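PDB 2DV6: nitrite reductase from Hyphomicrobium denitrificans, which probably catalyses the reduction of nitrite to nitric oxide in denitrification, using bound copper ions and electrons delivered by a cytochrome c. Local coordinates for residues 79-82 / 83-86; 114-117 / 118-121; 313-316 / 317-321; 333-336 / 337-341. All coordinates share one frame; numbering follows the deposited sequence.

Contact 1: residues 79-82 / 83-86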
loop_
_atom_site.group_PDB
_atom_site.type_symbol
_atom_site.label_atom_id
_atom_site.label_comp_id
_atom_site.label_asym_id
_atom_site.label_seq_id
_atom_site.Cartn_x
_atom_site.Cartn_y
_atom_site.Cartn_z
ATOM N N VAL A 79 0.108 29.641 -7.761
ATOM C CA VAL A 79 1.300 30.060 -8.466
ATOM C C VAL A 79 1.033 31.492 -8.918
ATOM O O VAL A 79 -0.002 31.769 -9.524
ATOM C CB VAL A 79 1.542 29.302 -9.790
ATOM C CG1 VAL A 79 2.925 29.674 -10.357
ATOM C CG2 VAL A 79 1.447 27.845 -9.619
ATOM N N VAL A 80 1.977 32.384 -8.643
ATOM C CA VAL A 80 1.895 33.759 -9.102
ATOM C C VAL A 80 3.096 34.005 -9.992
ATOM O O VAL A 80 4.206 33.622 -9.642
ATOM C CB VAL A 80 1.855 34.758 -7.901
ATOM C CG1 VAL A 80 1.850 36.239 -8.377
ATOM C CG2 VAL A 80 0.659 34.471 -7.023
ATOM N N VAL A 81 2.875 34.603 -11.165
ATOM C CA VAL A 81 4.018 34.937 -12.019
ATOM C C VAL A 81 4.364 36.402 -11.842
ATOM O O VAL A 81 3.579 37.309 -12.176
ATOM C CB VAL A 81 3.881 34.532 -13.499
ATOM C CG1 VAL A 81 5.183 34.925 -14.276
ATOM C CG2 VAL A 81 3.630 33.051 -13.597
ATOM N N ASP A 82 5.571 36.588 -11.306
ATOM C CA ASP A 82 5.989 37.855 -10.738
ATOM C C ASP A 82 5.719 39.124 -11.576
ATOM O O ASP A 82 5.123 40.090 -11.051
ATOM C CB ASP A 82 7.445 37.823 -10.294
ATOM C CG ASP A 82 7.811 39.041 -9.461
ATOM O OD1 ASP A 82 6.892 39.639 -8.830
ATOM O OD2 ASP A 82 9.005 39.403 -9.461
ATOM N N GLN A 83 6.119 39.189 -12.836
ATOM C CA GLN A 83 5.873 40.512 -13.446
ATOM C C GLN A 83 4.720 40.571 -14.449
ATOM O O GLN A 83 4.317 41.644 -14.860
ATOM C CB GLN A 83 7.181 41.160 -13.943
ATOM C CG GLN A 83 8.378 40.746 -13.071
ATOM C CD GLN A 83 9.465 41.788 -12.976
ATOM O OE1 GLN A 83 10.577 41.590 -13.495
ATOM N NE2 GLN A 83 9.167 42.907 -12.286
ATOM N N TYR A 84 4.156 39.414 -14.788
ATOM C CA TYR A 84 3.058 39.320 -15.733
ATOM C C TYR A 84 1.705 39.465 -15.060
ATOM O O TYR A 84 0.685 39.622 -15.728
ATOM C CB TYR A 84 3.132 37.993 -16.475
ATOM C CG TYR A 84 4.205 37.954 -17.527
ATOM C CD1 TYR A 84 5.497 37.516 -17.224
ATOM C CD2 TYR A 84 3.943 38.389 -18.825
ATOM C CE1 TYR A 84 6.483 37.476 -18.198
ATOM C CE2 TYR A 84 4.926 38.352 -19.800
ATOM C CZ TYR A 84 6.187 37.895 -19.483
ATOM O OH TYR A 84 7.157 37.877 -20.455
ATOM N N ALA A 85 1.697 39.419 -13.732
ATOM C CA ALA A 85 0.448 39.383 -12.949
ATOM C C ALA A 85 -0.549 38.343 -13.496
ATOM O O ALA A 85 -1.731 38.630 -13.744
ATOM C CB ALA A 85 -0.184 40.777 -12.856
ATOM N N ALA A 86 -0.024 37.162 -13.764
ATOM C CA ALA A 86 -0.807 36.008 -14.117
ATOM C C ALA A 86 -0.684 35.102 -12.892
ATOM O O ALA A 86 0.383 35.020 -12.249
ATOM C CB ALA A 86 -0.213 35.350 -15.336
#
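This is a local hairpin-like turn in the N-terminal copper-binding part of the chain, where strand 80-81 leads through a short loop toward strand 86-87 and Val-81 is bonded to Ala-86. The evidence for closure is one strong backbone bond: Val-81 N donates a hydrogen bond to Ala-86 O at 2.7 Å, with an N-H...O angle of 169°. The return grip is much poorer. Val-81 O receives weak, bent bonds from Ala-85 N (3.2 Å) and from Tyr-84 N (3.4 Å), so two amides of the loop share a single carbonyl. Asp-82, Gln-83 and Tyr-84 stay in the broad right-handed helical and bridge region, while Ala-85 turns to positive phi and sends the chain back.

Among the side chains, Val-81 and Tyr-84 run side by side in the same direction. CG1 of Val-81 sits anti to its own backbone N (chi1 -179°), which leans this methyl toward the loop, where it meets Tyr-84 CD1 obliquely at 3.9 Å. The Tyr-84 hydroxyl is bonded to Lys-106 O, and its ring meets Phe-110 edge-to-face, which ties the ring to residues beyond the turn. Asp-82 and Gln-83 also lie alongside each other, with carboxylate and amide planes only 13° apart, at the exposed tip. Inward, Val-81 and Ala-86 both rest on Phe-100 of strand 97-103, and Val-81 also touches Ile-128 of strand 125-131. These apolar contacts join the two sheets of a sandwich consistent with the cupredoxin fold of this family.

Contact 2: residues 114-117 / 118-121. With CU (copper (II) ion), chain I.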
loop_
_atom_site.group_PDB
_atom_site.type_symbol
_atom_site.label_atom_id
_atom_site.label_comp_id
_atom_site.label_asym_id
_atom_site.label_seq_id
_atom_site.Cartn_x
_atom_site.Cartn_y
_atom_site.Cartn_z
ATOM N N CYS A 114 4.575 30.737 -4.721
ATOM C CA CYS A 114 3.311 30.551 -4.035
ATOM C C CYS A 114 3.087 31.717 -3.077
ATOM O O CYS A 114 4.006 32.089 -2.342
ATOM C CB CYS A 114 3.277 29.218 -3.280
ATOM S SG CYS A 114 1.725 29.005 -2.432
ATOM N N SER A 115 1.868 32.270 -3.087
ATOM C CA SER A 115 1.573 33.502 -2.355
ATOM C C SER A 115 0.959 33.203 -1.001
ATOM O O SER A 115 0.683 34.115 -0.252
ATOM C CB SER A 115 0.593 34.373 -3.145
ATOM O OG SER A 115 -0.699 33.779 -3.127
ATOM N N ILE A 116 0.697 31.934 -0.707
ATOM C CA ILE A 116 0.229 31.540 0.623
ATOM C C ILE A 116 1.296 31.879 1.688
ATOM O O ILE A 116 2.524 31.684 1.468
ATOM C CB ILE A 116 -0.212 30.047 0.616
ATOM C CG1 ILE A 116 -1.275 29.802 -0.475
ATOM C CG2 ILE A 116 -0.673 29.574 1.996
ATOM C CD1 ILE A 116 -2.469 30.824 -0.474
ATOM N N ALA A 117 0.846 32.428 2.826
ATOM C CA ALA A 117 1.774 32.905 3.853
ATOM C C ALA A 117 2.834 31.837 4.210
ATOM O O ALA A 117 2.486 30.709 4.623
ATOM C CB ALA A 117 1.007 33.364 5.136
ATOM N N GLY A 118 4.105 32.193 4.035
ATOM C CA GLY A 118 5.212 31.334 4.432
ATOM C C GLY A 118 5.735 30.446 3.323
ATOM O O GLY A 118 6.902 30.055 3.346
ATOM N N HIS A 119 4.906 30.144 2.330
ATOM C CA HIS A 119 5.267 29.130 1.314
ATOM C C HIS A 119 6.413 29.521 0.423
ATOM O O HIS A 119 7.246 28.668 0.105
ATOM C CB HIS A 119 4.054 28.695 0.479
ATOM C CG HIS A 119 3.035 27.960 1.282
ATOM N ND1 HIS A 119 2.134 27.076 0.726
ATOM C CD2 HIS A 119 2.761 27.991 2.609
ATOM C CE1 HIS A 119 1.365 26.578 1.676
ATOM N NE2 HIS A 119 1.721 27.118 2.827
ATOM N N ARG A 120 6.480 30.780 -0.006
ATOM C CA ARG A 120 7.640 31.172 -0.832
ATOM C C ARG A 120 8.933 31.036 -0.018
ATOM O O ARG A 120 9.928 30.503 -0.511
ATOM C CB ARG A 120 7.482 32.529 -1.539
ATOM C CG ARG A 120 8.822 33.152 -1.884
ATOM C CD ARG A 120 8.997 33.777 -3.264
ATOM N NE ARG A 120 8.396 35.079 -3.385
ATOM C CZ ARG A 120 8.643 35.978 -4.351
ATOM N NH1 ARG A 120 9.538 35.800 -5.329
ATOM N NH2 ARG A 120 7.950 37.098 -4.308
ATOM N N GLN A 121 8.890 31.417 1.258
ATOM C CA GLN A 121 10.065 31.261 2.114
ATOM C C GLN A 121 10.395 29.787 2.395
ATOM O O GLN A 121 11.563 29.424 2.489
ATOM C CB GLN A 121 9.869 31.968 3.438
ATOM C CG GLN A 121 9.907 33.474 3.400
ATOM C CD GLN A 121 9.278 34.038 4.674
ATOM O OE1 GLN A 121 8.033 34.113 4.806
ATOM N NE2 GLN A 121 10.140 34.392 5.645
HETATM CU CU CU I . 1.913 27.081 -1.367
HETATM O O HOH W 1 4.471 32.884 0.079
#
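Cys-114 and His-119 meet at a shared copper ion, held by Cys-114 SG at 2.2 Å and by His-119 ND1 at 2.1 Å. Sulfur and nitrogen converge on the metal from the two ends of a tight loop. Cys-114 contributes by placing SG anti to its backbone N (chi1 180°), while His-119 brings its ring in from the start of the short helix 119-122. His-77 ND1 binds the same ion, and Met-124 completes the set of residues at the site.

The second shell is built largely by Ile-116. Its CG2 methyl lies over one face of the His-119 imidazole, 3.6 Å from the ring centroid and 16° off the normal, a CH-pi contact that should limit tilting of the ring. Its backbone N donates to Cys-114 SG across 3.6 Å, and its carbonyl O accepts from His-119 N at 3.0 Å, so one residue braces both ligands. Gly-118 turns the chain between them at a positive phi of 94°.

Further out, a water donates to Cys-114 O and Ile-116 O and accepts from Arg-120 N at 2.9 Å, stitching the base of the loop to the helix. The Arg-120 guanidinium reaches away to a salt bridge with Glu-125, and Gln-121 bonds to Gln-121 of a second subunit. The Cys, two His and Met set matches a type 1 copper, a site that in this family usually carries electrons; the N-H...S bond would be expected to draw charge from the thiolate and so tune the copper potential.

Contact 3: residues 313-316 / 317-321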
loop_
_atom_site.group_PDB
_atom_site.type_symbol
_atom_site.label_atom_id
_atom_site.label_comp_id
_atom_site.label_asym_id
_atom_site.label_seq_id
_atom_site.Cartn_x
_atom_site.Cartn_y
_atom_site.Cartn_z
ATOM N N MET A 313 3.277 0.501 -26.045
ATOM C CA MET A 313 1.832 0.349 -26.032
ATOM C C MET A 313 1.436 -0.244 -24.692
ATOM O O MET A 313 2.111 -1.132 -24.174
ATOM C CB MET A 313 1.364 -0.616 -27.139
ATOM C CG MET A 313 -0.136 -0.590 -27.293
ATOM S SD MET A 313 -0.772 -1.706 -28.539
ATOM C CE MET A 313 -0.664 -3.285 -27.686
ATOM N N ASP A 314 0.327 0.228 -24.151
ATOM C CA ASP A 314 -0.215 -0.327 -22.924
ATOM C C ASP A 314 -1.550 -0.974 -23.349
ATOM O O ASP A 314 -2.517 -0.295 -23.714
ATOM C CB ASP A 314 -0.405 0.797 -21.903
ATOM C CG ASP A 314 -0.970 0.323 -20.578
ATOM O OD1 ASP A 314 -1.845 -0.584 -20.564
ATOM O OD2 ASP A 314 -0.558 0.900 -19.540
ATOM N N TYR A 315 -1.571 -2.299 -23.314
ATOM C CA TYR A 315 -2.762 -3.066 -23.683
ATOM C C TYR A 315 -3.996 -2.792 -22.810
ATOM O O TYR A 315 -5.095 -2.684 -23.334
ATOM C CB TYR A 315 -2.426 -4.564 -23.719
ATOM C CG TYR A 315 -3.625 -5.447 -23.794
ATOM C CD1 TYR A 315 -4.235 -5.744 -25.007
ATOM C CD2 TYR A 315 -4.162 -5.993 -22.623
ATOM C CE1 TYR A 315 -5.383 -6.586 -25.040
ATOM C CE2 TYR A 315 -5.270 -6.792 -22.644
ATOM C CZ TYR A 315 -5.866 -7.098 -23.845
ATOM O OH TYR A 315 -6.974 -7.913 -23.781
ATOM N N GLU A 316 -3.816 -2.678 -21.494
ATOM C CA GLU A 316 -4.931 -2.385 -20.560
ATOM C C GLU A 316 -5.582 -1.037 -20.951
ATOM O O GLU A 316 -6.817 -0.898 -20.977
ATOM C CB GLU A 316 -4.416 -2.348 -19.111
ATOM C CG GLU A 316 -5.522 -2.090 -18.060
ATOM C CD GLU A 316 -5.913 -0.608 -17.890
ATOM O OE1 GLU A 316 -7.112 -0.369 -17.619
ATOM O OE2 GLU A 316 -5.049 0.314 -18.026
ATOM N N LYS A 317 -4.755 -0.048 -21.292
ATOM C CA LYS A 317 -5.299 1.261 -21.683
ATOM C C LYS A 317 -6.010 1.166 -23.031
ATOM O O LYS A 317 -7.087 1.727 -23.191
ATOM C CB LYS A 317 -4.204 2.336 -21.727
ATOM C CG LYS A 317 -3.722 2.832 -20.346
ATOM C CD LYS A 317 -2.550 3.844 -20.571
ATOM C CE LYS A 317 -1.852 4.257 -19.232
ATOM N NZ LYS A 317 -0.967 5.468 -19.503
ATOM N N LEU A 318 -5.398 0.479 -24.003
ATOM C CA LEU A 318 -6.070 0.202 -25.289
ATOM C C LEU A 318 -7.425 -0.460 -25.114
ATOM O O LEU A 318 -8.417 0.034 -25.620
ATOM C CB LEU A 318 -5.229 -0.723 -26.162
ATOM C CG LEU A 318 -5.234 -0.740 -27.685
ATOM C CD1 LEU A 318 -4.902 -2.199 -28.159
ATOM C CD2 LEU A 318 -6.402 -0.083 -28.459
ATOM N N ILE A 319 -7.485 -1.603 -24.440
ATOM C CA ILE A 319 -8.750 -2.302 -24.471
ATOM C C ILE A 319 -9.790 -1.658 -23.596
ATOM O O ILE A 319 -10.974 -1.880 -23.818
ATOM C CB ILE A 319 -8.700 -3.778 -24.093
ATOM C CG1 ILE A 319 -8.007 -3.966 -22.752
ATOM C CG2 ILE A 319 -8.273 -4.646 -25.316
ATOM C CD1 ILE A 319 -8.635 -5.059 -21.984
ATOM N N ASN A 320 -9.352 -0.860 -22.610
ATOM C CA ASN A 320 -10.316 -0.119 -21.765
ATOM C C ASN A 320 -10.523 1.335 -22.199
ATOM O O ASN A 320 -11.152 2.104 -21.484
ATOM C CB ASN A 320 -9.953 -0.242 -20.285
ATOM C CG ASN A 320 -10.104 -1.682 -19.794
ATOM O OD1 ASN A 320 -11.113 -2.345 -20.084
ATOM N ND2 ASN A 320 -9.124 -2.170 -19.078
ATOM N N GLU A 321 -10.020 1.689 -23.387
ATOM C CA GLU A 321 -10.332 2.998 -23.987
ATOM C C GLU A 321 -9.836 4.175 -23.114
ATOM O O GLU A 321 -10.591 5.093 -22.811
ATOM C CB GLU A 321 -11.821 3.102 -24.382
ATOM C CG GLU A 321 -12.241 1.982 -25.383
ATOM C CD GLU A 321 -13.730 2.029 -25.807
ATOM O OE1 GLU A 321 -14.319 3.135 -25.887
ATOM O OE2 GLU A 321 -14.293 0.945 -26.107
#
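Met-313 reaches forward from just before the short helix 315-319, its SD coming within 4.2 Å of Leu-318 CD1; both side chains also touch Thr-267 of helix 265-270. Asp-314 is the N-cap. With CG anti to the backbone N (chi1 180°), its carboxylate reaches forward over the first turn, and OD1 accepts a hydrogen bond from Lys-317 N at 3.0 Å. The amide arrives from above the carboxylate plane, 56° out of it. The Asp-314 carbonyl receives Leu-318 N almost straight, at 3.0 Å. The Lys-317 side chain crosses that of Asp-314 at about a right angle, its CE 3.6 Å from Asp-314 OD2, but the ammonium goes on to Glu-324 and the carbonyls of Thr-301 and Val-302.

Tyr-315 comes next, its carbonyl accepting from Ile-319 N at 2.8 Å. Its ring carries Ile-319 CG1 over one face, toward the rim and 4.1 Å from the centroid, a CH-pi contact, while Ile-319 CG2 approaches Tyr-315 CE1 at 3.5 Å. Glu-316 then meets Asn-320 twice: its backbone O accepts Asn-320 N, and its OE1 accepts Asn-320 ND2 at 3.1 Å on the anti side, the donor lying 35° out of the carboxylate plane. OE1 also pairs with Lys-322, so that oxygen serves two donors.

Glu-321, the C-prime residue of a Schellman motif, closes the helix, and its side chain is salt-bridged to Arg-420 of a third subunit. Chemically, the two ends are treated differently: an acidic cap satisfies a first-turn amide and should sit well with the helix dipole, whereas a carboxylate-amide bond clasps the last turn.

Contact 4: residues 333-336 / 337-341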
loop_
_atom_site.group_PDB
_atom_site.type_symbol
_atom_site.label_atom_id
_atom_site.label_comp_id
_atom_site.label_asym_id
_atom_site.label_seq_id
_atom_site.Cartn_x
_atom_site.Cartn_y
_atom_site.Cartn_z
ATOM N N GLY A 333 2.040 17.733 -33.190
ATOM C CA GLY A 333 2.539 18.860 -33.994
ATOM C C GLY A 333 2.588 18.593 -35.494
ATOM O O GLY A 333 3.145 19.392 -36.280
ATOM N N SER A 334 2.015 17.459 -35.889
ATOM C CA SER A 334 1.976 17.053 -37.271
ATOM C C SER A 334 1.424 18.171 -38.174
ATOM O O SER A 334 2.075 18.562 -39.160
ATOM C CB SER A 334 1.138 15.785 -37.424
ATOM O OG SER A 334 1.008 15.449 -38.802
ATOM N N LEU A 335 0.250 18.694 -37.805
ATOM C CA LEU A 335 -0.447 19.711 -38.592
ATOM C C LEU A 335 -0.350 21.145 -38.044
ATOM O O LEU A 335 -1.060 22.037 -38.507
ATOM C CB LEU A 335 -1.904 19.313 -38.783
ATOM C CG LEU A 335 -2.192 17.938 -39.383
ATOM C CD1 LEU A 335 -3.725 17.784 -39.647
ATOM C CD2 LEU A 335 -1.400 17.694 -40.669
ATOM N N THR A 336 0.519 21.356 -37.069
ATOM C CA THR A 336 0.842 22.690 -36.600
ATOM C C THR A 336 2.263 23.118 -37.037
ATOM O O THR A 336 2.427 24.134 -37.699
ATOM C CB THR A 336 0.732 22.806 -35.048
ATOM O OG1 THR A 336 1.536 21.804 -34.422
ATOM C CG2 THR A 336 -0.704 22.639 -34.590
ATOM N N ARG A 337 3.272 22.346 -36.667
ATOM C CA ARG A 337 4.649 22.726 -36.913
ATOM C C ARG A 337 5.231 21.975 -38.127
ATOM O O ARG A 337 5.997 22.549 -38.907
ATOM C CB ARG A 337 5.502 22.494 -35.650
ATOM C CG ARG A 337 5.238 23.542 -34.520
ATOM C CD ARG A 337 5.961 23.252 -33.202
ATOM N NE ARG A 337 7.394 23.633 -33.021
ATOM C CZ ARG A 337 8.094 24.485 -33.770
ATOM N NH1 ARG A 337 9.364 24.733 -33.479
ATOM N NH2 ARG A 337 7.533 25.103 -34.812
ATOM N N SER A 338 4.867 20.708 -38.300
ATOM C CA SER A 338 5.497 19.895 -39.304
ATOM C C SER A 338 4.981 20.274 -40.672
ATOM O O SER A 338 5.771 20.630 -41.532
ATOM C CB SER A 338 5.344 18.413 -39.013
ATOM O OG SER A 338 6.032 18.128 -37.811
ATOM N N HIS A 339 3.666 20.198 -40.877
ATOM C CA HIS A 339 3.065 20.673 -42.118
ATOM C C HIS A 339 1.621 21.096 -41.953
ATOM O O HIS A 339 0.692 20.309 -42.207
ATOM C CB HIS A 339 3.165 19.611 -43.219
ATOM C CG HIS A 339 3.125 18.225 -42.692
ATOM N ND1 HIS A 339 4.189 17.348 -42.819
ATOM C CD2 HIS A 339 2.162 17.570 -41.998
ATOM C CE1 HIS A 339 3.878 16.214 -42.217
ATOM N NE2 HIS A 339 2.654 16.321 -41.712
ATOM N N PRO A 340 1.424 22.358 -41.569
ATOM C CA PRO A 340 0.076 22.860 -41.479
ATOM C C PRO A 340 -0.586 22.826 -42.846
ATOM O O PRO A 340 0.081 22.609 -43.882
ATOM C CB PRO A 340 0.264 24.302 -40.995
ATOM C CG PRO A 340 1.684 24.639 -41.271
ATOM C CD PRO A 340 2.436 23.370 -41.192
ATOM N N LEU A 341 -1.900 22.979 -42.850
ATOM C CA LEU A 341 -2.629 23.275 -44.069
ATOM C C LEU A 341 -2.456 24.759 -44.433
ATOM O O LEU A 341 -2.358 25.613 -43.563
ATOM C CB LEU A 341 -4.110 22.930 -43.912
ATOM C CG LEU A 341 -4.644 21.511 -43.655
ATOM C CD1 LEU A 341 -4.147 20.921 -42.316
ATOM C CD2 LEU A 341 -6.194 21.543 -43.718
#
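Helix 334-338 is a short helical segment with a wide, pi-type turn, and its N-cap, Gly-333, touches Arg-337 and Ser-338 through one carbonyl. Gly-333 O accepts from both Arg-337 N and Ser-338 N, each at 3.0 Å. Both spacings are thus used, the i to i+5 bond being the straighter, at 164° against 147°. The same wide step recurs one residue on, where His-339 N donates to Ser-334 O at 2.9 Å. Another step along, Pro-340, which lacks an N-H, offers its CA hydrogen to Leu-335 O, with a CA to O distance of 3.3 Å.

Side chains from just after the helix fold back against its start. An unusual chi1 of 31° turns the His-339 ring toward Ser-334, where NE2 makes a weak bond to Ser-334 OG at 3.5 Å; that hydroxyl is also bonded to Asn-329 O. Leu-335 CD2 lies at the edge of the imidazole, in its plane, 3.8 Å from His-339 CD2. The other branch, CD1, meets Leu-341 CD1 at 4.1 Å, where the chain enters strand 341-343.

Leu-335 and Leu-341 also pack on strand 290-299, and Pro-340 lies on Phe-428 of strand 427-431. The chemistry implies a helix held largely by backbone bonds, several of i to i+5 spacing, and by apolar cover, while the long histidine-serine bond probably contributes little.

From the N terminus the four contacts follow in series; each is a single unbroken stretch, and none nests in or crosses another. Contact 1 closes the hairpin between strands 80-81 and 86-87, and contact 2 closes the copper loop after strand 108-113. Their centres are about 14 Å apart and they touch, Val-80 CG2 lying 3.9 Å from Ser-115 CB, so hairpin and copper loop share one flank of the N-terminal sandwich. Contacts 3 and 4 belong to short helices bracketing strand 325-328 in sequence, with centres about 27 Å apart and no touch. Contact 3 faces helix 265-270 and a third subunit; contact 4 joins strands 290-299 and 427-431.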